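Local coordinates for protein MEM-A1 (Soil metagenome, PDB 6E0S) that probably hydrolyses beta-lactam antibiotics with zinc at its active site, as a subclass B3 metallo-beta-lactamase, at residues E92-G98 against L136-T140; P202-S206 against K278-E282; P30-F34 against S255-I259; A160-R164 against S175-R179; D23-Q28 against G41-L45. All coordinates share one frame; numbering follows the deposited sequence.

Interaction 1: residues E92-G98 against L136-T140. With ZN (zinc ion), chain B.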
# COMPACT_ATOMS: atom_id res chain seq x y z
N GLU A 92 7.16 0.65 4.56
CA GLU A 92 7.52 1.27 5.83
C GLU A 92 8.25 2.59 5.63
O GLU A 92 9.26 2.87 6.26
CB GLU A 92 8.35 0.28 6.65
CG GLU A 92 9.68 -0.25 5.98
CD GLU A 92 9.50 -1.51 5.09
OE1 GLU A 92 10.44 -2.35 5.00
OE2 GLU A 92 8.43 -1.67 4.47
N HIS A 93 7.76 3.42 4.71
CA HIS A 93 8.34 4.72 4.44
C HIS A 93 7.38 5.80 4.93
O HIS A 93 6.15 5.62 4.97
CB HIS A 93 8.62 4.91 2.94
CG HIS A 93 9.85 4.22 2.44
ND1 HIS A 93 10.20 4.18 1.11
CD2 HIS A 93 10.81 3.52 3.10
CE1 HIS A 93 11.33 3.51 0.97
NE2 HIS A 93 11.72 3.10 2.16
N PHE A 94 7.97 6.93 5.29
CA PHE A 94 7.27 8.13 5.74
C PHE A 94 5.97 8.44 4.98
O PHE A 94 4.97 8.82 5.59
CB PHE A 94 8.24 9.30 5.64
CG PHE A 94 7.76 10.59 6.28
CD1 PHE A 94 7.95 10.82 7.63
CD2 PHE A 94 7.19 11.59 5.50
CE1 PHE A 94 7.55 12.01 8.22
CE2 PHE A 94 6.78 12.81 6.09
CZ PHE A 94 6.96 13.00 7.44
N ASP A 95 5.96 8.31 3.65
CA ASP A 95 4.80 8.78 2.90
C ASP A 95 3.63 7.81 2.91
O ASP A 95 2.56 8.17 2.42
CB ASP A 95 5.19 9.10 1.45
CG ASP A 95 6.05 10.36 1.34
OD1 ASP A 95 7.05 10.34 0.63
OD2 ASP A 95 5.72 11.37 1.98
N HIS A 96 3.79 6.60 3.46
CA HIS A 96 2.71 5.63 3.49
C HIS A 96 2.46 5.08 4.88
O HIS A 96 1.35 4.70 5.21
CB HIS A 96 3.01 4.48 2.53
CG HIS A 96 3.20 4.94 1.11
ND1 HIS A 96 2.14 5.21 0.27
CD2 HIS A 96 4.32 5.19 0.40
CE1 HIS A 96 2.61 5.62 -0.90
NE2 HIS A 96 3.93 5.60 -0.85
N ALA A 97 3.51 5.01 5.70
CA ALA A 97 3.37 4.63 7.10
C ALA A 97 3.43 5.83 8.05
O ALA A 97 3.17 5.65 9.23
CB ALA A 97 4.46 3.64 7.51
N GLY A 98 3.82 7.01 7.58
CA GLY A 98 4.05 8.11 8.52
C GLY A 98 2.80 8.55 9.27
O GLY A 98 2.89 9.05 10.40
N LEU A 136 15.71 9.06 4.09
CA LEU A 136 14.39 8.78 4.69
C LEU A 136 14.24 9.44 6.05
O LEU A 136 15.15 9.35 6.89
CB LEU A 136 14.17 7.28 4.85
CG LEU A 136 14.05 6.49 3.56
CD1 LEU A 136 14.09 4.97 3.88
CD2 LEU A 136 12.79 6.84 2.79
N PRO A 137 13.13 10.14 6.27
CA PRO A 137 12.90 10.75 7.58
C PRO A 137 12.50 9.70 8.59
O PRO A 137 11.92 8.66 8.24
CB PRO A 137 11.73 11.73 7.31
CG PRO A 137 11.66 11.87 5.86
CD PRO A 137 12.15 10.58 5.27
N PRO A 138 12.74 9.95 9.87
CA PRO A 138 12.20 9.05 10.90
C PRO A 138 10.69 9.21 11.00
O PRO A 138 10.12 10.23 10.59
CB PRO A 138 12.89 9.52 12.19
CG PRO A 138 13.18 11.00 11.92
CD PRO A 138 13.47 11.09 10.44
N MET A 139 10.05 8.19 11.56
CA MET A 139 8.64 8.26 11.88
C MET A 139 8.44 8.11 13.38
O MET A 139 9.33 7.64 14.09
CB MET A 139 7.85 7.16 11.15
CG MET A 139 7.91 7.26 9.62
SD MET A 139 7.05 5.90 8.79
CE MET A 139 8.08 4.49 9.27
N THR A 140 7.27 8.53 13.86
CA THR A 140 6.90 8.30 15.26
C THR A 140 6.74 6.80 15.49
O THR A 140 6.03 6.14 14.74
CB THR A 140 5.59 8.99 15.62
OG1 THR A 140 5.73 10.39 15.41
CG2 THR A 140 5.27 8.76 17.11
ZN ZN B . 8.60 4.20 -0.62
O HOH W 1 10.92 7.11 5.91
O HOH W 2 5.22 9.14 12.12
O HOH W 3 8.48 6.13 -0.91
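L136 opens the contact by laying a methyl over the imidazole of H93, a zinc ligand. Its CD2 stands 3.8 Å from the ring centroid and only 6° off the normal, a CH-pi contact, while CD1 reaches NE2 of H93 at 3.5 Å. That ring binds zinc through ND1, at 2.4 Å, with H91 and H169 as the other histidine ligands; D130 bonds its NE2. L136 thus belongs to the second shell of the metal site. P137 comes next, crossing the F94 side chain at about a right angle, with CG over one ring face toward the rim. One water donates to P137 O and accepts from F94 N. P138 offers O to the edge of the same ring, 3.7 Å from F94 CD1. M139 then bends at chi3 (-66°) and lays its thioether against the short helix: SD lies 3.7 Å from A97 CB, and CE comes 3.6 Å from E92 O. T140 N finishes through a water shared with G98 O. The short helix 94-97, with H93 at its N-cap position, is thereby held against the loop leading to strand 145-148, while helix 115-123 packs on E92, A97 and M139.

Interaction 2: residues P202-S206 against K278-E282; sequences PFRYS and KLAAE
The R204 guanidinium and the E282 carboxylate are flat groups turned 42° apart. Over one guanidinium face lies E282, with OE1 4.2 Å above the plane, so no N-H points at that oxygen; near the guanidinium plane, NH1 instead donates to the backbone O of E282 at 2.7 Å, arriving above the carbonyl plane. The Y205 ring has F203 CE2 over the centre of one face and E282 OE2 at its edge. K278 CG comes up to the same ring obliquely.

E282 runs straight out beyond CG (chi2 -173°) and presents its carboxylate to the backbone of the 202-206 loop. Y205 N donates to OE2 at 2.7 Å and S206 N to OE1 at 2.8 Å, with an N-H...O angle of 161° for the second; both bonds use syn lone pairs. S206 OG also lies against OE1, at a very short 2.3 Å that is best treated with caution. A water joins OE2 to F203 O and, weakly, to K278 NZ. Beside this polar patch L279 CD2 rests 4.3 Å from Y205 CB, and Y205 OH bonds G168 O in the loop that also carries zinc ligand H169.

A buried carboxylate gripped by two successive amides and near an arginine is probably kept ionised, and it pins the loop to the C-terminal helix 263-285.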
# COMPACT_ATOMS: atom_id res chain seq x y z
N PRO A 202 24.47 5.70 -1.48
CA PRO A 202 25.15 4.99 -2.55
C PRO A 202 24.52 3.65 -2.92
O PRO A 202 25.23 2.80 -3.45
CB PRO A 202 26.53 4.75 -1.95
CG PRO A 202 26.21 4.47 -0.49
CD PRO A 202 24.96 5.27 -0.15
N PHE A 203 23.23 3.45 -2.65
CA PHE A 203 22.62 2.15 -2.85
C PHE A 203 22.52 1.82 -4.34
O PHE A 203 22.19 2.69 -5.16
CB PHE A 203 21.23 2.11 -2.22
CG PHE A 203 20.61 0.74 -2.23
CD1 PHE A 203 20.79 -0.12 -1.16
CD2 PHE A 203 19.83 0.33 -3.30
CE1 PHE A 203 20.22 -1.38 -1.18
CE2 PHE A 203 19.27 -0.94 -3.32
CZ PHE A 203 19.47 -1.78 -2.26
N ARG A 204 22.80 0.57 -4.70
CA ARG A 204 22.68 0.12 -6.09
C ARG A 204 21.95 -1.20 -6.13
O ARG A 204 22.34 -2.14 -5.43
CB ARG A 204 24.06 -0.04 -6.74
CG ARG A 204 24.85 1.24 -6.85
CD ARG A 204 26.30 0.93 -7.19
NE ARG A 204 26.42 -0.06 -8.26
CZ ARG A 204 26.50 0.23 -9.55
NH1 ARG A 204 26.47 1.50 -9.96
NH2 ARG A 204 26.60 -0.74 -10.45
N TYR A 205 20.88 -1.27 -6.93
CA TYR A 205 20.18 -2.54 -7.11
C TYR A 205 21.08 -3.57 -7.78
O TYR A 205 20.92 -4.77 -7.54
CB TYR A 205 18.90 -2.33 -7.92
CG TYR A 205 17.74 -1.82 -7.07
CD1 TYR A 205 16.82 -2.71 -6.51
CD2 TYR A 205 17.59 -0.47 -6.81
CE1 TYR A 205 15.77 -2.26 -5.73
CE2 TYR A 205 16.54 -0.00 -6.03
CZ TYR A 205 15.64 -0.91 -5.49
OH TYR A 205 14.59 -0.45 -4.69
N SER A 206 22.04 -3.12 -8.61
CA SER A 206 23.00 -4.03 -9.23
C SER A 206 23.80 -4.83 -8.22
O SER A 206 24.48 -5.78 -8.61
CB SER A 206 23.99 -3.24 -10.10
OG SER A 206 23.34 -2.28 -10.88
N LYS A 278 16.60 1.85 -14.28
CA LYS A 278 17.46 2.02 -13.10
C LYS A 278 18.76 1.24 -13.24
O LYS A 278 19.85 1.76 -12.96
CB LYS A 278 16.68 1.60 -11.84
CG LYS A 278 17.44 1.72 -10.50
CD LYS A 278 17.87 3.18 -10.30
CE LYS A 278 18.63 3.39 -9.01
NZ LYS A 278 19.23 4.76 -8.98
N LEU A 279 18.69 -0.00 -13.71
CA LEU A 279 19.91 -0.77 -13.90
C LEU A 279 20.82 -0.11 -14.93
O LEU A 279 22.04 -0.10 -14.77
CB LEU A 279 19.57 -2.19 -14.30
CG LEU A 279 18.83 -3.03 -13.27
CD1 LEU A 279 18.41 -4.37 -13.91
CD2 LEU A 279 19.69 -3.26 -12.04
N ALA A 280 20.24 0.49 -15.98
CA ALA A 280 21.05 1.19 -16.98
C ALA A 280 21.70 2.43 -16.38
O ALA A 280 22.88 2.70 -16.63
CB ALA A 280 20.20 1.57 -18.20
N ALA A 281 20.95 3.19 -15.58
CA ALA A 281 21.52 4.36 -14.92
C ALA A 281 22.64 3.97 -13.98
O ALA A 281 23.65 4.68 -13.86
CB ALA A 281 20.42 5.12 -14.16
N GLU A 282 22.51 2.81 -13.31
CA GLU A 282 23.54 2.37 -12.38
C GLU A 282 24.82 1.99 -13.10
O GLU A 282 25.91 2.17 -12.55
CB GLU A 282 23.04 1.20 -11.55
CG GLU A 282 22.07 1.63 -10.50
CD GLU A 282 21.71 0.52 -9.57
OE1 GLU A 282 22.31 -0.56 -9.71
OE2 GLU A 282 20.81 0.71 -8.73
O HOH W 4 21.33 3.33 -7.42
O HOH W 5 23.32 -2.23 -13.62

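Interaction 3: residues P30-F34 against S255-I259; sequences PFAVF and SAAFI
F31 and F258 meet with their rings nearly parallel, planes 2° apart, yet neither lies over the other. They approach rim to rim with centroids 5.8 Å apart, and the closest atoms are F31 CE2 and F258 CZ at 3.7 Å. F31 reaches this place with CG held between its backbone N and carbonyl carbon (chi1 47°), which lifts the ring off the strand toward the 3-10 turn.

V33 supplies what F31 does not, a contact over the face. The two side chains cross at about a right angle, and CG1 of V33 stands 4.0 Å from the F258 centroid, 18° off the normal and shifted toward the rim, a CH-pi contact. The backbone of V33 also packs close: its O is 3.4 Å from F258 CD2 and the same distance from S255 CB. V33 and F34 both face T37 in a classic beta bulge.

F34 extends in another direction, CG anti to N, and its CE1 meets S255 OG at 3.7 Å and the I259 CD1 methyl at 4.2 Å, both obliquely. That hydroxyl has its polar partner elsewhere, in E182 OE1.

Around this aromatic cluster, W244 and Q247 of helix 243-247 pack on F31, and I232 of strand 232-235 touches V33, F34, F258 and I259. M189 of strand 185-192 lies against V33 and F34, so edge strand 31-34 of the seven-stranded sheet is joined here to the five-stranded sheet and the turn before helix 263-285.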
# COMPACT_ATOMS: atom_id res chain seq x y z
N PRO A 30 -13.54 11.23 -0.62
CA PRO A 30 -13.57 9.77 -0.54
C PRO A 30 -14.69 9.20 -1.39
O PRO A 30 -15.64 9.90 -1.79
CB PRO A 30 -13.81 9.50 0.95
CG PRO A 30 -14.51 10.76 1.46
CD PRO A 30 -13.90 11.89 0.66
N PHE A 31 -14.60 7.91 -1.68
CA PHE A 31 -15.60 7.28 -2.52
C PHE A 31 -15.62 5.79 -2.27
O PHE A 31 -14.60 5.19 -1.94
CB PHE A 31 -15.36 7.53 -4.02
CG PHE A 31 -13.91 7.31 -4.49
CD1 PHE A 31 -12.97 8.34 -4.40
CD2 PHE A 31 -13.52 6.11 -5.07
CE1 PHE A 31 -11.66 8.14 -4.84
CE2 PHE A 31 -12.20 5.91 -5.53
CZ PHE A 31 -11.28 6.93 -5.41
N ALA A 32 -16.80 5.20 -2.45
CA ALA A 32 -16.91 3.75 -2.52
C ALA A 32 -16.23 3.23 -3.77
O ALA A 32 -16.37 3.80 -4.85
CB ALA A 32 -18.38 3.34 -2.53
N VAL A 33 -15.51 2.11 -3.62
CA VAL A 33 -14.85 1.52 -4.77
C VAL A 33 -15.69 0.32 -5.21
O VAL A 33 -16.17 0.27 -6.34
CB VAL A 33 -13.39 1.12 -4.47
CG1 VAL A 33 -12.77 0.51 -5.67
CG2 VAL A 33 -12.59 2.40 -4.06
N PHE A 34 -15.89 -0.63 -4.30
CA PHE A 34 -16.68 -1.83 -4.58
C PHE A 34 -17.17 -2.39 -3.25
O PHE A 34 -16.37 -2.64 -2.36
CB PHE A 34 -15.85 -2.86 -5.32
CG PHE A 34 -16.66 -3.86 -6.07
CD1 PHE A 34 -17.02 -3.61 -7.38
CD2 PHE A 34 -17.09 -5.03 -5.46
CE1 PHE A 34 -17.77 -4.52 -8.11
CE2 PHE A 34 -17.86 -5.96 -6.18
CZ PHE A 34 -18.19 -5.69 -7.51
N SER A 255 -19.57 1.17 -10.20
CA SER A 255 -18.38 0.54 -9.66
C SER A 255 -17.62 -0.23 -10.73
O SER A 255 -16.43 -0.50 -10.54
CB SER A 255 -18.75 -0.40 -8.52
OG SER A 255 -19.61 -1.41 -9.01
N ALA A 256 -18.27 -0.60 -11.84
CA ALA A 256 -17.55 -1.24 -12.93
C ALA A 256 -16.45 -0.35 -13.52
O ALA A 256 -15.53 -0.86 -14.17
CB ALA A 256 -18.53 -1.65 -14.04
N ALA A 257 -16.52 0.97 -13.30
CA ALA A 257 -15.44 1.84 -13.76
C ALA A 257 -14.09 1.39 -13.22
O ALA A 257 -13.06 1.60 -13.86
CB ALA A 257 -15.70 3.28 -13.35
N PHE A 258 -14.08 0.78 -12.03
CA PHE A 258 -12.83 0.41 -11.39
C PHE A 258 -12.29 -0.91 -11.89
O PHE A 258 -11.11 -1.21 -11.63
CB PHE A 258 -13.01 0.36 -9.87
CG PHE A 258 -13.36 1.69 -9.28
CD1 PHE A 258 -12.39 2.67 -9.18
CD2 PHE A 258 -14.64 1.96 -8.84
CE1 PHE A 258 -12.71 3.92 -8.64
CE2 PHE A 258 -14.96 3.19 -8.31
CZ PHE A 258 -13.99 4.18 -8.22
N ILE A 259 -13.11 -1.71 -12.58
CA ILE A 259 -12.72 -3.06 -12.97
C ILE A 259 -11.89 -3.04 -14.24
O ILE A 259 -12.30 -2.48 -15.26
CB ILE A 259 -13.96 -3.96 -13.15
CG1 ILE A 259 -14.65 -4.12 -11.79
CG2 ILE A 259 -13.55 -5.30 -13.78
CD1 ILE A 259 -15.93 -4.96 -11.81

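Interaction 4: residues A160-R164 against S175-R179; sequences AVTAR and SWTWR
W176 and V161 meet on the buried side of two antiparallel strands, and the tryptophan can be followed outward. Its CB touches V161 CG1 at 3.9 Å, the two side chains crossing at about a right angle. With CG anti to the carbonyl carbon (chi1 -59°), the indole swings over the neighbouring strand: CE3 passes T162 O at 3.6 Å, CZ3 comes down on A163 CB at 3.5 Å, and CH2 rests near the same methyl. At the far edge NE1 donates to N89 O. V161 sends its other branch to W178, CG2 lying 3.9 Å from CB of that residue, whose indole NE1 bonds T37 OG1.

The strands form the beta hairpin 159-165 and 174-182 inside the five-stranded sheet. T162 with T177 and R164 with S175 are hydrogen-bonded pairs, flanking the non-hydrogen-bonded pair A163 with W176. T162 N to T177 O is short and nearly straight, 2.7 Å and 170°, and R164 N donates to S175 O. On the apolar side V161 and both tryptophans pack on strands 48-50 and 56-59, bringing together the two sheets of the alphabeta/betaalpha sandwich of the superfamily.

T162, R164, S175 and T177 point to the other side. There T162 CB sits 3.5 Å from T177 OG1, and a water in the guanidinium plane links R164 NH1 to T177 OG1.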
# COMPACT_ATOMS: atom_id res chain seq x y z
N ALA A 160 -11.52 -10.84 4.83
CA ALA A 160 -10.37 -11.76 4.80
C ALA A 160 -9.38 -11.14 3.81
O ALA A 160 -9.61 -11.17 2.60
CB ALA A 160 -10.78 -13.18 4.38
N VAL A 161 -8.29 -10.57 4.33
CA VAL A 161 -7.30 -9.85 3.52
C VAL A 161 -5.97 -10.61 3.60
O VAL A 161 -5.44 -10.82 4.69
CB VAL A 161 -7.13 -8.40 4.00
CG1 VAL A 161 -6.16 -7.64 3.09
CG2 VAL A 161 -8.48 -7.66 4.04
N THR A 162 -5.41 -10.96 2.45
CA THR A 162 -4.21 -11.79 2.40
C THR A 162 -2.97 -10.92 2.23
O THR A 162 -2.95 -10.03 1.37
CB THR A 162 -4.30 -12.79 1.25
OG1 THR A 162 -5.44 -13.65 1.46
CG2 THR A 162 -3.04 -13.65 1.14
N ALA A 163 -1.92 -11.22 3.01
CA ALA A 163 -0.63 -10.57 2.81
C ALA A 163 0.15 -11.26 1.70
O ALA A 163 0.35 -12.49 1.72
CB ALA A 163 0.20 -10.58 4.10
N ARG A 164 0.60 -10.48 0.72
CA ARG A 164 1.47 -10.98 -0.34
C ARG A 164 2.77 -10.19 -0.28
O ARG A 164 2.81 -9.03 -0.71
CB ARG A 164 0.81 -10.86 -1.72
CG ARG A 164 -0.52 -11.64 -1.82
CD ARG A 164 -0.29 -13.14 -1.68
NE ARG A 164 0.61 -13.72 -2.70
CZ ARG A 164 0.23 -14.22 -3.88
NH1 ARG A 164 -1.06 -14.24 -4.22
NH2 ARG A 164 1.13 -14.72 -4.72
N SER A 175 1.94 -6.30 -0.57
CA SER A 175 0.70 -6.04 -1.28
C SER A 175 -0.40 -6.89 -0.65
O SER A 175 -0.15 -7.99 -0.16
CB SER A 175 0.84 -6.36 -2.77
OG SER A 175 1.92 -5.59 -3.33
N TRP A 176 -1.64 -6.39 -0.68
CA TRP A 176 -2.75 -6.98 0.04
C TRP A 176 -3.91 -7.32 -0.89
O TRP A 176 -4.28 -6.52 -1.76
CB TRP A 176 -3.22 -6.01 1.13
CG TRP A 176 -2.17 -5.66 2.11
CD1 TRP A 176 -1.32 -4.57 2.05
CD2 TRP A 176 -1.86 -6.35 3.32
NE1 TRP A 176 -0.51 -4.55 3.17
CE2 TRP A 176 -0.83 -5.62 3.96
CE3 TRP A 176 -2.35 -7.50 3.93
CZ2 TRP A 176 -0.29 -6.02 5.19
CZ3 TRP A 176 -1.82 -7.90 5.14
CH2 TRP A 176 -0.79 -7.15 5.76
N THR A 177 -4.51 -8.50 -0.72
CA THR A 177 -5.59 -8.91 -1.62
C THR A 177 -6.82 -9.38 -0.84
O THR A 177 -6.71 -9.92 0.27
CB THR A 177 -5.15 -10.03 -2.59
OG1 THR A 177 -4.86 -11.21 -1.83
CG2 THR A 177 -3.88 -9.64 -3.38
N TRP A 178 -8.00 -9.12 -1.40
CA TRP A 178 -9.26 -9.52 -0.78
C TRP A 178 -10.33 -9.49 -1.85
O TRP A 178 -10.11 -9.03 -2.97
CB TRP A 178 -9.65 -8.63 0.42
CG TRP A 178 -9.98 -7.17 0.10
CD1 TRP A 178 -11.22 -6.59 0.14
CD2 TRP A 178 -9.06 -6.12 -0.24
NE1 TRP A 178 -11.13 -5.26 -0.18
CE2 TRP A 178 -9.82 -4.95 -0.42
CE3 TRP A 178 -7.67 -6.07 -0.43
CZ2 TRP A 178 -9.23 -3.73 -0.78
CZ3 TRP A 178 -7.10 -4.84 -0.78
CH2 TRP A 178 -7.87 -3.70 -0.94
N ARG A 179 -11.50 -10.03 -1.52
CA ARG A 179 -12.64 -9.97 -2.42
C ARG A 179 -13.70 -9.07 -1.81
O ARG A 179 -13.95 -9.13 -0.61
CB ARG A 179 -13.23 -11.38 -2.67
CG ARG A 179 -12.29 -12.22 -3.50
CD ARG A 179 -12.99 -13.44 -4.13
NE ARG A 179 -13.84 -13.08 -5.25
CZ ARG A 179 -13.44 -12.98 -6.52
NH1 ARG A 179 -12.19 -13.22 -6.88
NH2 ARG A 179 -14.31 -12.64 -7.45
O HOH W 6 -11.68 -11.63 0.90
O HOH W 7 -7.89 -12.82 1.01
O HOH W 8 -12.77 -9.72 2.50
O HOH W 9 -3.40 -13.37 -3.15

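Interaction 5: residues D23-Q28 against G41-L45; sequences DWNDPQ and GVRGL
Close to the zinc site, the start of the modelled chain folds onto the loop between strands 37-39 and 48-50, and W24 and G44 meet there with CA atoms 3.8 Å apart. G44 N donates to W24 O, a short 2.6 Å bond lying in the carbonyl plane and on a lone pair. The G44 carbonyl O then lies over one face of the W24 indole, toward its rim. L45 crosses the same side chain: L45 CG lies 3.8 Å from W24 CB, and L45 CD2 3.8 Å from W24 CE3.

D23 to D26 form a type I beta turn, and it is this turn that presents the carbonyls of W24 and D26 to the 41-45 loop. R43 N donates to D26 O at 3.1 Å. V42 CB lies near both W24 O and D26 O, and its CG2 packs 3.1 Å from W24 O and also against N25 OD1. The N25 amide has its own partners in S66 and S63, which fix its rotation.

Farther along, Q28 bends at chi2 (64°) to bring OE1 to the edge of the R43 guanidinium, in its plane; NH1 donates at 3.0 Å and 160°, and the amide and guanidinium planes are only 16° apart. W244 makes a cation-pi contact with the same arginine. A water bridges Q28 O to G41 O. On the zinc side H237 meets the W24 indole edge-to-face, and D95 of helix 94-97 touches both W24 and L45.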
# COMPACT_ATOMS: atom_id res chain seq x y z
N ASP A 23 1.86 18.41 -2.74
CA ASP A 23 0.97 18.01 -3.82
C ASP A 23 0.25 16.70 -3.49
O ASP A 23 -0.96 16.59 -3.67
CB ASP A 23 1.73 17.86 -5.14
CG ASP A 23 1.42 18.96 -6.13
OD1 ASP A 23 0.55 19.81 -5.81
OD2 ASP A 23 2.03 18.98 -7.22
N TRP A 24 1.02 15.72 -2.99
CA TRP A 24 0.45 14.41 -2.69
C TRP A 24 -0.72 14.52 -1.72
O TRP A 24 -1.74 13.86 -1.89
CB TRP A 24 1.52 13.48 -2.13
CG TRP A 24 2.48 13.03 -3.19
CD1 TRP A 24 2.33 13.17 -4.55
CD2 TRP A 24 3.74 12.39 -2.98
NE1 TRP A 24 3.43 12.65 -5.19
CE2 TRP A 24 4.31 12.16 -4.26
CE3 TRP A 24 4.45 11.99 -1.84
CZ2 TRP A 24 5.55 11.54 -4.42
CZ3 TRP A 24 5.68 11.37 -2.01
CH2 TRP A 24 6.22 11.16 -3.29
N ASN A 25 -0.60 15.39 -0.72
CA ASN A 25 -1.62 15.51 0.32
C ASN A 25 -2.75 16.46 -0.05
O ASN A 25 -3.53 16.85 0.82
CB ASN A 25 -0.96 15.95 1.64
CG ASN A 25 -0.34 14.78 2.38
OD1 ASN A 25 -1.06 13.92 2.84
ND2 ASN A 25 1.00 14.75 2.47
N ASP A 26 -2.85 16.86 -1.32
CA ASP A 26 -3.94 17.71 -1.77
C ASP A 26 -5.29 17.04 -1.51
O ASP A 26 -5.38 15.81 -1.36
CB ASP A 26 -3.78 18.04 -3.25
CG ASP A 26 -2.94 19.28 -3.47
OD1 ASP A 26 -2.84 20.09 -2.52
OD2 ASP A 26 -2.36 19.44 -4.57
N PRO A 27 -6.36 17.84 -1.47
CA PRO A 27 -7.69 17.30 -1.15
C PRO A 27 -8.16 16.26 -2.16
O PRO A 27 -7.86 16.32 -3.36
CB PRO A 27 -8.59 18.54 -1.19
CG PRO A 27 -7.68 19.67 -0.85
CD PRO A 27 -6.37 19.32 -1.50
N GLN A 28 -8.92 15.29 -1.66
CA GLN A 28 -9.53 14.25 -2.47
C GLN A 28 -10.77 13.76 -1.73
O GLN A 28 -10.66 13.22 -0.63
CB GLN A 28 -8.55 13.09 -2.72
CG GLN A 28 -9.17 11.89 -3.40
CD GLN A 28 -9.66 12.22 -4.80
OE1 GLN A 28 -8.94 12.84 -5.60
NE2 GLN A 28 -10.91 11.84 -5.10
N GLY A 41 -7.96 7.90 1.10
CA GLY A 41 -6.65 8.53 1.09
C GLY A 41 -6.67 9.97 0.60
O GLY A 41 -7.72 10.62 0.55
N VAL A 42 -5.50 10.46 0.20
CA VAL A 42 -5.39 11.81 -0.31
C VAL A 42 -5.11 11.75 -1.81
O VAL A 42 -5.09 10.67 -2.41
CB VAL A 42 -4.33 12.62 0.47
CG1 VAL A 42 -4.74 12.76 1.93
CG2 VAL A 42 -2.92 12.01 0.37
N ARG A 43 -4.90 12.90 -2.44
CA ARG A 43 -4.80 12.87 -3.90
C ARG A 43 -3.60 12.04 -4.38
O ARG A 43 -3.70 11.31 -5.38
CB ARG A 43 -4.74 14.29 -4.43
CG ARG A 43 -4.69 14.38 -5.92
CD ARG A 43 -5.89 13.73 -6.57
NE ARG A 43 -5.78 13.87 -8.02
CZ ARG A 43 -6.74 13.54 -8.87
NH1 ARG A 43 -7.88 13.05 -8.41
NH2 ARG A 43 -6.57 13.71 -10.19
N GLY A 44 -2.47 12.10 -3.67
CA GLY A 44 -1.28 11.41 -4.17
C GLY A 44 -0.82 10.21 -3.37
O GLY A 44 0.23 9.60 -3.67
N LEU A 45 -1.57 9.86 -2.33
CA LEU A 45 -1.18 8.77 -1.44
C LEU A 45 -2.43 8.00 -1.06
O LEU A 45 -3.36 8.58 -0.50
CB LEU A 45 -0.49 9.28 -0.17
CG LEU A 45 0.76 10.14 -0.41
CD1 LEU A 45 1.18 10.88 0.89
CD2 LEU A 45 1.90 9.29 -0.93
O HOH W 10 -10.39 10.23 -0.14

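Overall arrangement
Interactions 1 and 5 flank the zinc site and touch each other where D95 and H96 pack on W24 and L45; both mix loop backbone with apolar side chains, but interaction 1 relies on waters where interaction 5 has direct bonds. All five are partly buried: 3 and 4 have buried apolar sides, 5 the most exposed residues. Interaction 4 lies within the five-stranded sheet, its apolar side facing the seven-stranded one, while interaction 3 sets edge strand 31-34 of the latter against the 3-10 segment. Interaction 2 lies farthest out, about 24 Å from the chain centre, and is the most polar; it uses the later part of helix 263-285, interaction 3 the segment preceding it.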